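PDB 4AXS: carbamate kinase from Mycoplasma penetrans, which probably catalyses the reversible transfer of a phosphoryl group between carbamoyl phosphate and ADP, yielding ATP and carbamate in the arginine deiminase pathway. Local coordinates for residues V66-G71 and Y109-A114; P72-I77 and V94-A99; M102-I107 and Y130-T135. All blocks are in the same frame, centred on the assembly; numbering follows the deposited sequence.

Interaction 1: V66-G71 and Y109-A114; sequences VGHGNG and YHMLTA. With SO4 (sulfate ion), chain B.
M111 reaches from helix 96-121 across to V66 and H68 on strand 64-68, and the contact rests almost wholly on its thioether chain. From the helix, CB is directed at the strand, and the straight run from CA through CB and CG, with SD anti to CA, delivers the sulfur to the H68 ring. There SD lies 3.5 Å from CD2 of the imidazole and 3.9 Å from CB of the same histidine. The approach is oblique: SD of M111 stands 4.2 Å from the centroid of the H68 ring, 45° off its normal. At SD the chain bends (chi3 69°), and this turn carries CE past the histidine to V66, whose CG1 it meets at 3.5 Å. I207 of a neighbouring strand also packs on both V66 and M111. The contact thus joins the helix to the outermost strand, within this chain, of a mixed, mainly parallel sheet of the amino acid kinase fold; strand 66-68 and helix 109-114 run roughly antiparallel, their axes 10.9 Å apart at closest approach. The H68 ring is fixed by bonds at both nitrogens. ND1 of H68 donates to O of G69 at 2.9 Å, nearly straight (170°) and in the ring plane though above the carbonyl plane, while NE2 bonds to the hydroxyl of Y130. Beyond the histidine, CA of G69 comes within 3.2 Å of O2 of a sulfate, probably from the crystallisation liquor, and N of G71 makes a weak bond to O1. G33 N and K232 NZ also hold this ion, a setting consistent with a phosphate-binding site.

Interaction 2: P72-I77 and V94-A99; sequences PQVGMI and VPFAEA
V74 on helix 71-83 packs against F96 and A99, which belong to the first turn of helix 96-121, in a helix-to-helix contact within the amino acid kinase fold. The two helices follow each other in the chain, and no hydrogen bond passes between these segments: shape and apolar surface do the work. V74 and F96 meet at about a right angle. One methyl, CG2 of V74, sits over a face of the phenyl ring in a CH-pi contact, 4.2 Å from the centroid of F96 and 26° off its normal. The other, CG1 of V74, reaches the far end of the ring and touches CZ of F96 at 3.5 Å. With CG anti to the backbone N (chi1 -153°), the end of the F96 side chain comes nearer to the valine than the direction of its CB suggests. F78, one turn along helix 71-83, meets the same ring edge-to-face, and V151 and V229 from loops pack on it too. A99, one turn beyond F96, offers a smaller surface. Its CB is met by two methyls of helix 71-83: V74 CG2 lies 4.0 Å from A99 CB, and I77 CG2 stands at the same 4.0 Å from that methyl. The second subunit approaches nearby, its F81 packing on I77. The valine branch over the phenyl face has one further neighbour, the backbone of the opposing helix, since CG2 of V74 also lies 3.2 Å from the carbonyl O of A99.

Interaction 3: M102-I107 and Y130-T135; sequences MSQGYI and YFLTQT
The contact of Q104 with T133 is a two-bond, side-chain-to-backbone contact, in which one amide from the first half of helix 96-121 pairs with the segment leading into strand 134-137. Both ends of the Q104 amide engage the same residue. N of T133 donates to OE1 of Q104 at 2.7 Å with an angle of 159°, lying in the carbonyl plane on a lone pair, and NE2 of Q104 returns a longer but straighter bond (3.2 Å, 168°) to O of T133. The two bonds fix the rotation of the amide and satisfy a backbone N-H and C=O in much the way a neighbouring strand would. The extended chain beyond CG (chi2 -175°) gives Q104 the length to span the gap. OE1 of Q104 has a second donor, a water 2.9 Å away, which also donates a hydrogen bond to O of F131 at 2.7 Å and so bridges the glutamine to the backbone before L132. The L132 and Q104 side chains cross at about a right angle, CD2 of L132 resting 3.2 Å from OE1 of Q104. Nearer the helix, Y130 meets CB and CG of Q104 with its hydroxyl, OH lying 3.4 Å from CB, and its CZ approaches the carbonyl O of Q104 obliquely. The strongest partner of that hydroxyl is H68, while OG1 of T133 is hydrogen-bonded to N of G209. F131, pointing away from the helix, meets F131 of the second subunit, and the backbone of Y130 and L132 hydrogen-bonds to that subunit. Such a helix packed against a segment at the subunit boundary fits the homodimeric carbamate kinase branch of the amino acid kinase fold.

How the interactions relate
All three interactions draw on helix 96-121, taken at its start by interaction 2, in its first half by interaction 3 and farther along by interaction 1. Centres of interactions 1 and 3 are about 9 Å apart, those of 2 and 3 about 11 Å, and those of 1 and 2 about 15 Å. Along the chain, interaction 2 is nested within the loop closed by interaction 1, whereas interactions 1 and 3 alternate. N70 ND2 bonds to S103 OG between interactions 1 and 3, and M76 packs on Y106 between 2 and 3. One helix thus links the strand and turn beside the sulfate to the dimer interface, which all three contacts reach.

Interaction 1: V66-G71 and Y109-A114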
ATOM      1  N   VAL A  66     -10.146  -9.338   4.175  1.00 47.54           N
ATOM      2  CA  VAL A  66     -10.518  -8.864   2.842  1.00 45.60           C
ATOM      3  C   VAL A  66      -9.382  -8.891   1.819  1.00 42.38           C
ATOM      4  O   VAL A  66      -8.222  -8.643   2.160  1.00 43.28           O
ATOM      5  CB  VAL A  66     -11.143  -7.466   2.907  1.00 40.17           C
ATOM      6  CG1 VAL A  66     -11.617  -7.049   1.535  1.00 38.16           C
ATOM      7  CG2 VAL A  66     -12.300  -7.467   3.889  1.00 36.91           C
ATOM      8  N   GLY A  67      -9.733  -9.203   0.570  1.00 40.73           N
ATOM      9  CA  GLY A  67      -8.779  -9.308  -0.521  1.00 38.43           C
ATOM     10  C   GLY A  67      -9.410  -8.894  -1.837  1.00 39.18           C
ATOM     11  O   GLY A  67     -10.617  -8.698  -1.904  1.00 40.20           O
ATOM     12  N   HIS A  68      -8.601  -8.753  -2.886  1.00 38.85           N
ATOM     13  CA  HIS A  68      -9.092  -8.250  -4.168  1.00 37.71           C
ATOM     14  C   HIS A  68      -8.116  -8.521  -5.300  1.00 36.29           C
ATOM     15  O   HIS A  68      -6.910  -8.637  -5.077  1.00 35.22           O
ATOM     16  CB  HIS A  68      -9.348  -6.743  -4.094  1.00 38.77           C
ATOM     17  CG  HIS A  68      -8.098  -5.927  -3.950  1.00 36.35           C
ATOM     18  ND1 HIS A  68      -7.339  -5.529  -5.030  1.00 31.88           N
ATOM     19  CD2 HIS A  68      -7.479  -5.435  -2.852  1.00 33.41           C
ATOM     20  CE1 HIS A  68      -6.294  -4.846  -4.604  1.00 30.58           C
ATOM     21  NE2 HIS A  68      -6.359  -4.769  -3.287  1.00 36.11           N
ATOM     22  N   GLY A  69      -8.643  -8.611  -6.516  1.00 33.79           N
ATOM     23  CA  GLY A  69      -7.812  -8.789  -7.690  1.00 33.16           C
ATOM     24  C   GLY A  69      -7.454  -7.437  -8.262  1.00 36.61           C
ATOM     25  O   GLY A  69      -7.837  -6.402  -7.706  1.00 33.38           O
ATOM     26  N   ASN A  70      -6.734  -7.438  -9.382  1.00 35.77           N
ATOM     27  CA  ASN A  70      -6.244  -6.191  -9.956  1.00 32.69           C
ATOM     28  C   ASN A  70      -5.949  -6.240 -11.451  1.00 36.59           C
ATOM     29  O   ASN A  70      -5.204  -5.409 -11.962  1.00 34.60           O
ATOM     30  CB  ASN A  70      -5.001  -5.741  -9.213  1.00 30.68           C
ATOM     31  CG  ASN A  70      -3.763  -6.504  -9.638  1.00 34.42           C
ATOM     32  OD1 ASN A  70      -3.849  -7.645 -10.123  1.00 26.20           O
ATOM     33  ND2 ASN A  70      -2.592  -5.876  -9.463  1.00 25.81           N
ATOM     34  N   GLY A  71      -6.537  -7.210 -12.148  1.00 39.32           N
ATOM     35  CA  GLY A  71      -6.314  -7.366 -13.572  1.00 32.16           C
ATOM     36  C   GLY A  71      -6.422  -6.049 -14.314  1.00 36.75           C
ATOM     37  O   GLY A  71      -5.457  -5.584 -14.921  1.00 38.56           O
ATOM     38  N   TYR A 109      -6.474   2.172  -1.185  1.00 34.27           N
ATOM     39  CA  TYR A 109      -7.006   3.459  -0.802  1.00 36.65           C
ATOM     40  C   TYR A 109      -8.535   3.485  -0.876  1.00 39.20           C
ATOM     41  O   TYR A 109      -9.212   3.848   0.101  1.00 37.90           O
ATOM     42  CB  TYR A 109      -6.376   4.551  -1.668  1.00 34.29           C
ATOM     43  CG  TYR A 109      -7.143   5.842  -1.714  1.00 34.43           C
ATOM     44  CD1 TYR A 109      -7.602   6.451  -0.551  1.00 42.98           C
ATOM     45  CD2 TYR A 109      -7.383   6.474  -2.923  1.00 37.42           C
ATOM     46  CE1 TYR A 109      -8.300   7.658  -0.599  1.00 41.37           C
ATOM     47  CE2 TYR A 109      -8.068   7.669  -2.984  1.00 40.29           C
ATOM     48  CZ  TYR A 109      -8.524   8.255  -1.827  1.00 39.53           C
ATOM     49  OH  TYR A 109      -9.211   9.436  -1.908  1.00 42.03           O
ATOM     50  N   HIS A 110      -9.083   3.099  -2.028  1.00 38.63           N
ATOM     51  CA  HIS A 110     -10.537   3.110  -2.190  1.00 38.19           C
ATOM     52  C   HIS A 110     -11.236   2.147  -1.222  1.00 36.26           C
ATOM     53  O   HIS A 110     -12.213   2.503  -0.573  1.00 39.42           O
ATOM     54  CB  HIS A 110     -10.929   2.818  -3.634  1.00 40.97           C
ATOM     55  CG  HIS A 110     -10.799   3.998  -4.546  1.00 38.62           C
ATOM     56  ND1 HIS A 110     -10.397   3.876  -5.864  1.00 42.00           N
ATOM     57  CD2 HIS A 110     -11.040   5.310  -4.347  1.00 37.51           C
ATOM     58  CE1 HIS A 110     -10.387   5.071  -6.427  1.00 43.73           C
ATOM     59  NE2 HIS A 110     -10.769   5.962  -5.530  1.00 43.29           N
ATOM     60  N   MET A 111     -10.717   0.940  -1.095  1.00 32.04           N
ATOM     61  CA  MET A 111     -11.267   0.006  -0.129  1.00 38.81           C
ATOM     62  C   MET A 111     -11.168   0.509   1.317  1.00 41.34           C
ATOM     63  O   MET A 111     -12.143   0.419   2.066  1.00 38.67           O
ATOM     64  CB  MET A 111     -10.637  -1.387  -0.300  1.00 40.04           C
ATOM     65  CG  MET A 111     -10.902  -1.980  -1.698  1.00 43.29           C
ATOM     66  SD  MET A 111     -10.377  -3.692  -1.937  1.00 51.40           S
ATOM     67  CE  MET A 111     -11.561  -4.528  -0.893  1.00 42.83           C
ATOM     68  N   LEU A 112     -10.011   1.062   1.696  1.00 39.31           N
ATOM     69  CA  LEU A 112      -9.788   1.522   3.067  1.00 35.41           C
ATOM     70  C   LEU A 112     -10.796   2.577   3.501  1.00 37.30           C
ATOM     71  O   LEU A 112     -11.315   2.528   4.614  1.00 37.44           O
ATOM     72  CB  LEU A 112      -8.385   2.078   3.225  1.00 41.81           C
ATOM     73  CG  LEU A 112      -7.799   1.947   4.625  1.00 44.80           C
ATOM     74  CD1 LEU A 112      -7.906   0.497   5.090  1.00 40.68           C
ATOM     75  CD2 LEU A 112      -6.349   2.418   4.613  1.00 39.48           C
ATOM     76  N   THR A 113     -11.077   3.540   2.634  1.00 35.56           N
ATOM     77  CA  THR A 113     -12.121   4.504   2.952  1.00 40.10           C
ATOM     78  C   THR A 113     -13.454   3.776   3.110  1.00 46.76           C
ATOM     79  O   THR A 113     -14.069   3.788   4.183  1.00 45.23           O
ATOM     80  CB  THR A 113     -12.299   5.559   1.848  1.00 40.07           C
ATOM     81  OG1 THR A 113     -11.101   6.325   1.702  1.00 43.78           O
ATOM     82  CG2 THR A 113     -13.429   6.496   2.200  1.00 39.85           C
ATOM     83  N   ALA A 114     -13.879   3.127   2.025  1.00 45.18           N
ATOM     84  CA  ALA A 114     -15.227   2.593   1.915  1.00 40.95           C
ATOM     85  C   ALA A 114     -15.598   1.652   3.052  1.00 47.45           C
ATOM     86  O   ALA A 114     -16.693   1.746   3.622  1.00 50.30           O
ATOM     87  CB  ALA A 114     -15.408   1.916   0.582  1.00 43.02           C
TER
HETATM   88  S   SO4 B1311      -8.910 -10.613 -11.383  1.00 58.37           S
HETATM   89  O1  SO4 B1311      -7.482 -10.507 -11.690  1.00 36.82           O
HETATM   90  O2  SO4 B1311      -9.235  -9.487 -10.510  1.00 46.61           O
HETATM   91  O3  SO4 B1311      -9.751 -10.532 -12.585  1.00 58.34           O
HETATM   92  O4  SO4 B1311      -9.216 -11.906 -10.753  1.00 56.57           O

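Interaction 2: P72-I77 and V94-A99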
ATOM      1  N   PRO A  72      -7.605  -5.431 -14.279  1.00 37.04           N
ATOM      2  CA  PRO A  72      -7.780  -4.180 -15.017  1.00 37.18           C
ATOM      3  C   PRO A  72      -6.934  -3.018 -14.447  1.00 42.30           C
ATOM      4  O   PRO A  72      -6.355  -2.240 -15.207  1.00 44.78           O
ATOM      5  CB  PRO A  72      -9.282  -3.881 -14.855  1.00 39.37           C
ATOM      6  CG  PRO A  72      -9.914  -5.175 -14.444  1.00 41.39           C
ATOM      7  CD  PRO A  72      -8.861  -5.899 -13.664  1.00 44.39           C
ATOM      8  N   GLN A  73      -6.860  -2.897 -13.127  1.00 38.44           N
ATOM      9  CA  GLN A  73      -6.243  -1.711 -12.539  1.00 35.98           C
ATOM     10  C   GLN A  73      -4.756  -1.686 -12.797  1.00 39.85           C
ATOM     11  O   GLN A  73      -4.199  -0.629 -13.074  1.00 40.19           O
ATOM     12  CB  GLN A  73      -6.527  -1.616 -11.036  1.00 33.06           C
ATOM     13  CG  GLN A  73      -8.012  -1.528 -10.691  1.00 33.62           C
ATOM     14  CD  GLN A  73      -8.800  -2.792 -11.072  1.00 37.56           C
ATOM     15  OE1 GLN A  73      -8.232  -3.885 -11.226  1.00 33.90           O
ATOM     16  NE2 GLN A  73     -10.111  -2.640 -11.216  1.00 37.14           N
ATOM     17  N   VAL A  74      -4.111  -2.848 -12.710  1.00 36.55           N
ATOM     18  CA  VAL A  74      -2.671  -2.905 -12.901  1.00 35.13           C
ATOM     19  C   VAL A  74      -2.354  -2.685 -14.368  1.00 39.70           C
ATOM     20  O   VAL A  74      -1.404  -1.983 -14.707  1.00 48.19           O
ATOM     21  CB  VAL A  74      -2.030  -4.216 -12.365  1.00 37.93           C
ATOM     22  CG1 VAL A  74      -2.420  -5.431 -13.230  1.00 35.62           C
ATOM     23  CG2 VAL A  74      -0.523  -4.072 -12.300  1.00 35.51           C
ATOM     24  N   GLY A  75      -3.166  -3.266 -15.238  1.00 36.28           N
ATOM     25  CA  GLY A  75      -3.070  -2.996 -16.659  1.00 41.86           C
ATOM     26  C   GLY A  75      -3.209  -1.520 -17.012  1.00 44.58           C
ATOM     27  O   GLY A  75      -2.450  -1.014 -17.822  1.00 42.24           O
ATOM     28  N   MET A  76      -4.160  -0.822 -16.434  1.00 38.09           N
ATOM     29  CA  MET A  76      -4.352   0.570 -16.746  1.00 41.59           C
ATOM     30  C   MET A  76      -3.162   1.398 -16.394  1.00 53.99           C
ATOM     31  O   MET A  76      -2.857   2.367 -17.056  1.00 58.70           O
ATOM     32  CB  MET A  76      -5.532   1.129 -15.988  1.00 43.64           C
ATOM     33  CG  MET A  76      -5.367   2.558 -15.549  1.00 51.17           C
ATOM     34  SD  MET A  76      -6.850   3.158 -14.743  1.00 66.24           S
ATOM     35  CE  MET A  76      -6.261   3.279 -13.077  1.00 47.35           C
ATOM     36  N   ILE A  77      -2.497   1.008 -15.330  1.00 48.55           N
ATOM     37  CA  ILE A  77      -1.421   1.770 -14.785  1.00 52.79           C
ATOM     38  C   ILE A  77      -0.182   1.474 -15.545  1.00 54.38           C
ATOM     39  O   ILE A  77       0.637   2.319 -15.716  1.00 58.45           O
ATOM     40  CB  ILE A  77      -1.169   1.413 -13.313  1.00 49.28           C
ATOM     41  CG1 ILE A  77      -2.215   2.056 -12.408  1.00 47.58           C
ATOM     42  CG2 ILE A  77       0.209   1.847 -12.911  1.00 38.41           C
ATOM     43  CD1 ILE A  77      -2.401   1.395 -11.067  1.00 42.60           C
ATOM     44  N   VAL A  94       8.662   1.438 -15.955  1.00 64.89           N
ATOM     45  CA  VAL A  94       7.899   0.853 -14.864  1.00 54.72           C
ATOM     46  C   VAL A  94       7.581  -0.605 -15.135  1.00 50.12           C
ATOM     47  O   VAL A  94       6.553  -0.909 -15.745  1.00 48.80           O
ATOM     48  CB  VAL A  94       6.564   1.587 -14.672  1.00 54.82           C
ATOM     49  CG1 VAL A  94       5.779   0.959 -13.528  1.00 48.00           C
ATOM     50  CG2 VAL A  94       6.807   3.069 -14.426  1.00 56.68           C
ATOM     51  N   PRO A  95       8.456  -1.514 -14.676  1.00 46.73           N
ATOM     52  CA  PRO A  95       8.161  -2.941 -14.768  1.00 40.46           C
ATOM     53  C   PRO A  95       6.807  -3.265 -14.159  1.00 47.52           C
ATOM     54  O   PRO A  95       6.207  -2.439 -13.459  1.00 44.68           O
ATOM     55  CB  PRO A  95       9.268  -3.583 -13.942  1.00 39.46           C
ATOM     56  CG  PRO A  95      10.394  -2.617 -14.022  1.00 41.14           C
ATOM     57  CD  PRO A  95       9.741  -1.265 -14.005  1.00 47.84           C
ATOM     58  N   PHE A  96       6.333  -4.478 -14.426  1.00 45.26           N
ATOM     59  CA  PHE A  96       5.012  -4.877 -13.997  1.00 44.11           C
ATOM     60  C   PHE A  96       4.913  -4.980 -12.477  1.00 41.76           C
ATOM     61  O   PHE A  96       3.891  -4.597 -11.909  1.00 44.09           O
ATOM     62  CB  PHE A  96       4.594  -6.188 -14.670  1.00 48.63           C
ATOM     63  CG  PHE A  96       3.116  -6.340 -14.811  1.00 43.47           C
ATOM     64  CD1 PHE A  96       2.427  -5.635 -15.781  1.00 50.25           C
ATOM     65  CD2 PHE A  96       2.411  -7.171 -13.962  1.00 50.31           C
ATOM     66  CE1 PHE A  96       1.061  -5.762 -15.921  1.00 49.60           C
ATOM     67  CE2 PHE A  96       1.040  -7.305 -14.091  1.00 52.86           C
ATOM     68  CZ  PHE A  96       0.363  -6.592 -15.076  1.00 51.14           C
ATOM     69  N   ALA A  97       5.959  -5.484 -11.822  1.00 38.46           N
ATOM     70  CA  ALA A  97       5.974  -5.522 -10.358  1.00 38.24           C
ATOM     71  C   ALA A  97       5.614  -4.168  -9.779  1.00 38.83           C
ATOM     72  O   ALA A  97       4.726  -4.063  -8.932  1.00 36.76           O
ATOM     73  CB  ALA A  97       7.316  -5.972  -9.826  1.00 38.21           C
ATOM     74  N   GLU A  98       6.292  -3.124 -10.251  1.00 41.88           N
ATOM     75  CA  GLU A  98       6.073  -1.784  -9.702  1.00 42.68           C
ATOM     76  C   GLU A  98       4.652  -1.284  -9.976  1.00 39.13           C
ATOM     77  O   GLU A  98       4.072  -0.585  -9.154  1.00 39.31           O
ATOM     78  CB  GLU A  98       7.139  -0.773 -10.189  1.00 41.38           C
ATOM     79  CG  GLU A  98       8.503  -0.896  -9.488  1.00 40.50           C
ATOM     80  CD  GLU A  98       9.432  -1.929 -10.135  1.00 45.40           C
ATOM     81  OE1 GLU A  98       9.070  -2.487 -11.189  1.00 50.28           O
ATOM     82  OE2 GLU A  98      10.527  -2.190  -9.592  1.00 44.40           O
ATOM     83  N   ALA A  99       4.094  -1.646 -11.126  1.00 38.88           N
ATOM     84  CA  ALA A  99       2.701  -1.308 -11.437  1.00 42.18           C
ATOM     85  C   ALA A  99       1.681  -2.114 -10.608  1.00 41.24           C
ATOM     86  O   ALA A  99       0.525  -1.702 -10.454  1.00 39.26           O
ATOM     87  CB  ALA A  99       2.431  -1.480 -12.917  1.00 48.48           C
TER

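Interaction 3: M102-I107 and Y130-T135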
ATOM      1  N   MET A 102       1.739  -0.070  -7.324  1.00 36.46           N
ATOM      2  CA  MET A 102       0.851   1.069  -7.479  1.00 35.38           C
ATOM      3  C   MET A 102      -0.602   0.622  -7.519  1.00 34.64           C
ATOM      4  O   MET A 102      -1.494   1.329  -7.042  1.00 34.90           O
ATOM      5  CB  MET A 102       1.188   1.818  -8.767  1.00 38.77           C
ATOM      6  CG  MET A 102       2.647   2.219  -8.892  1.00 35.61           C
ATOM      7  SD  MET A 102       2.947   2.999 -10.480  1.00 40.14           S
ATOM      8  CE  MET A 102       4.726   3.282 -10.409  1.00 37.80           C
ATOM      9  N   SER A 103      -0.850  -0.550  -8.093  1.00 34.23           N
ATOM     10  CA  SER A 103      -2.227  -1.023  -8.180  1.00 33.62           C
ATOM     11  C   SER A 103      -2.790  -1.295  -6.789  1.00 32.17           C
ATOM     12  O   SER A 103      -3.948  -0.984  -6.527  1.00 29.92           O
ATOM     13  CB  SER A 103      -2.345  -2.261  -9.066  1.00 35.86           C
ATOM     14  OG  SER A 103      -1.799  -3.404  -8.439  1.00 36.08           O
ATOM     15  N   GLN A 104      -1.958  -1.845  -5.901  1.00 29.12           N
ATOM     16  CA  GLN A 104      -2.378  -2.140  -4.530  1.00 31.00           C
ATOM     17  C   GLN A 104      -2.722  -0.882  -3.736  1.00 34.37           C
ATOM     18  O   GLN A 104      -3.734  -0.839  -3.039  1.00 31.88           O
ATOM     19  CB  GLN A 104      -1.306  -2.932  -3.780  1.00 34.52           C
ATOM     20  CG  GLN A 104      -1.252  -4.407  -4.153  1.00 33.44           C
ATOM     21  CD  GLN A 104      -0.272  -5.194  -3.314  1.00 29.44           C
ATOM     22  OE1 GLN A 104      -0.354  -5.215  -2.094  1.00 29.02           O
ATOM     23  NE2 GLN A 104       0.641  -5.874  -3.971  1.00 33.46           N
ATOM     24  N   GLY A 105      -1.880   0.143  -3.847  1.00 32.85           N
ATOM     25  CA  GLY A 105      -2.099   1.367  -3.107  1.00 31.76           C
ATOM     26  C   GLY A 105      -3.203   2.191  -3.729  1.00 37.08           C
ATOM     27  O   GLY A 105      -3.887   2.981  -3.055  1.00 33.95           O
ATOM     28  N   TYR A 106      -3.386   2.011  -5.031  1.00 34.59           N
ATOM     29  CA  TYR A 106      -4.493   2.664  -5.703  1.00 33.71           C
ATOM     30  C   TYR A 106      -5.792   2.026  -5.204  1.00 37.37           C
ATOM     31  O   TYR A 106      -6.692   2.717  -4.724  1.00 42.52           O
ATOM     32  CB  TYR A 106      -4.322   2.564  -7.217  1.00 37.01           C
ATOM     33  CG  TYR A 106      -5.569   2.847  -8.033  1.00 42.23           C
ATOM     34  CD1 TYR A 106      -6.342   3.978  -7.790  1.00 39.92           C
ATOM     35  CD2 TYR A 106      -5.960   1.981  -9.069  1.00 35.69           C
ATOM     36  CE1 TYR A 106      -7.477   4.241  -8.540  1.00 43.01           C
ATOM     37  CE2 TYR A 106      -7.084   2.237  -9.821  1.00 40.39           C
ATOM     38  CZ  TYR A 106      -7.842   3.372  -9.551  1.00 44.93           C
ATOM     39  OH  TYR A 106      -8.970   3.639 -10.293  1.00 48.02           O
ATOM     40  N   ILE A 107      -5.869   0.706  -5.245  1.00 30.74           N
ATOM     41  CA  ILE A 107      -7.082   0.043  -4.798  1.00 35.40           C
ATOM     42  C   ILE A 107      -7.247   0.056  -3.274  1.00 36.25           C
ATOM     43  O   ILE A 107      -8.356   0.220  -2.763  1.00 33.24           O
ATOM     44  CB  ILE A 107      -7.161  -1.411  -5.327  1.00 37.47           C
ATOM     45  CG1 ILE A 107      -7.161  -1.422  -6.863  1.00 33.42           C
ATOM     46  CG2 ILE A 107      -8.401  -2.104  -4.779  1.00 38.25           C
ATOM     47  CD1 ILE A 107      -6.516  -2.640  -7.464  1.00 31.72           C
ATOM     48  N   TYR A 130      -4.703  -1.951   5.467  1.00 40.04           N
ATOM     49  CA  TYR A 130      -4.303  -2.425   4.141  1.00 33.62           C
ATOM     50  C   TYR A 130      -2.814  -2.677   4.120  1.00 31.30           C
ATOM     51  O   TYR A 130      -2.028  -1.734   4.104  1.00 36.38           O
ATOM     52  CB  TYR A 130      -4.656  -1.448   3.000  1.00 29.79           C
ATOM     53  CG  TYR A 130      -4.483  -2.090   1.632  1.00 31.20           C
ATOM     54  CD1 TYR A 130      -3.216  -2.238   1.054  1.00 28.28           C
ATOM     55  CD2 TYR A 130      -5.579  -2.596   0.940  1.00 31.49           C
ATOM     56  CE1 TYR A 130      -3.053  -2.853  -0.172  1.00 27.92           C
ATOM     57  CE2 TYR A 130      -5.439  -3.213  -0.296  1.00 29.94           C
ATOM     58  CZ  TYR A 130      -4.182  -3.349  -0.848  1.00 33.93           C
ATOM     59  OH  TYR A 130      -4.066  -3.966  -2.075  1.00 27.10           O
ATOM     60  N   PHE A 131      -2.427  -3.948   4.117  1.00 31.34           N
ATOM     61  CA  PHE A 131      -1.024  -4.317   4.015  1.00 33.06           C
ATOM     62  C   PHE A 131      -0.597  -4.451   2.560  1.00 34.89           C
ATOM     63  O   PHE A 131      -1.131  -5.265   1.810  1.00 36.85           O
ATOM     64  CB  PHE A 131      -0.745  -5.636   4.733  1.00 30.19           C
ATOM     65  CG  PHE A 131      -1.189  -5.659   6.155  1.00 41.31           C
ATOM     66  CD1 PHE A 131      -2.469  -6.072   6.488  1.00 43.06           C
ATOM     67  CD2 PHE A 131      -0.331  -5.275   7.172  1.00 48.88           C
ATOM     68  CE1 PHE A 131      -2.891  -6.092   7.806  1.00 41.81           C
ATOM     69  CE2 PHE A 131      -0.747  -5.297   8.497  1.00 50.68           C
ATOM     70  CZ  PHE A 131      -2.030  -5.709   8.808  1.00 46.28           C
ATOM     71  N   LEU A 132       0.381  -3.659   2.162  1.00 33.45           N
ATOM     72  CA  LEU A 132       1.052  -3.904   0.904  1.00 34.66           C
ATOM     73  C   LEU A 132       1.529  -5.367   0.940  1.00 37.17           C
ATOM     74  O   LEU A 132       2.125  -5.792   1.934  1.00 35.98           O
ATOM     75  CB  LEU A 132       2.219  -2.921   0.768  1.00 30.20           C
ATOM     76  CG  LEU A 132       2.955  -2.754  -0.562  1.00 36.65           C
ATOM     77  CD1 LEU A 132       4.327  -3.393  -0.473  1.00 40.51           C
ATOM     78  CD2 LEU A 132       2.170  -3.309  -1.759  1.00 35.64           C
ATOM     79  N   THR A 133       1.257  -6.138  -0.116  1.00 34.54           N
ATOM     80  CA  THR A 133       1.516  -7.581  -0.096  1.00 29.96           C
ATOM     81  C   THR A 133       2.552  -8.114  -1.097  1.00 33.96           C
ATOM     82  O   THR A 133       2.415  -7.961  -2.312  1.00 33.74           O
ATOM     83  CB  THR A 133       0.201  -8.390  -0.277  1.00 36.38           C
ATOM     84  OG1 THR A 133      -0.749  -8.004   0.727  1.00 37.50           O
ATOM     85  CG2 THR A 133       0.461  -9.920  -0.202  1.00 28.90           C
ATOM     86  N   GLN A 134       3.586  -8.762  -0.572  1.00 37.29           N
ATOM     87  CA  GLN A 134       4.526  -9.497  -1.412  1.00 38.95           C
ATOM     88  C   GLN A 134       4.314 -10.999  -1.221  1.00 44.74           C
ATOM     89  O   GLN A 134       4.356 -11.518  -0.096  1.00 44.40           O
ATOM     90  CB  GLN A 134       5.981  -9.091  -1.134  1.00 39.24           C
ATOM     91  CG  GLN A 134       6.449  -7.897  -1.972  1.00 42.33           C
ATOM     92  CD  GLN A 134       7.919  -7.519  -1.739  1.00 47.10           C
ATOM     93  OE1 GLN A 134       8.237  -6.760  -0.831  1.00 43.81           O
ATOM     94  NE2 GLN A 134       8.810  -8.043  -2.571  1.00 49.16           N
ATOM     95  N   THR A 135       4.048 -11.684  -2.328  1.00 41.82           N
ATOM     96  CA  THR A 135       3.758 -13.097  -2.284  1.00 40.45           C
ATOM     97  C   THR A 135       4.981 -13.896  -2.669  1.00 40.63           C
ATOM     98  O   THR A 135       5.554 -13.708  -3.740  1.00 40.29           O
ATOM     99  CB  THR A 135       2.572 -13.484  -3.198  1.00 43.37           C
ATOM    100  OG1 THR A 135       1.364 -12.909  -2.691  1.00 36.61           O
ATOM    101  CG2 THR A 135       2.416 -15.024  -3.271  1.00 39.60           C
TER
HETATM  102  O   HOH W   1      -2.465  -6.051  -0.354  1.00 32.18           O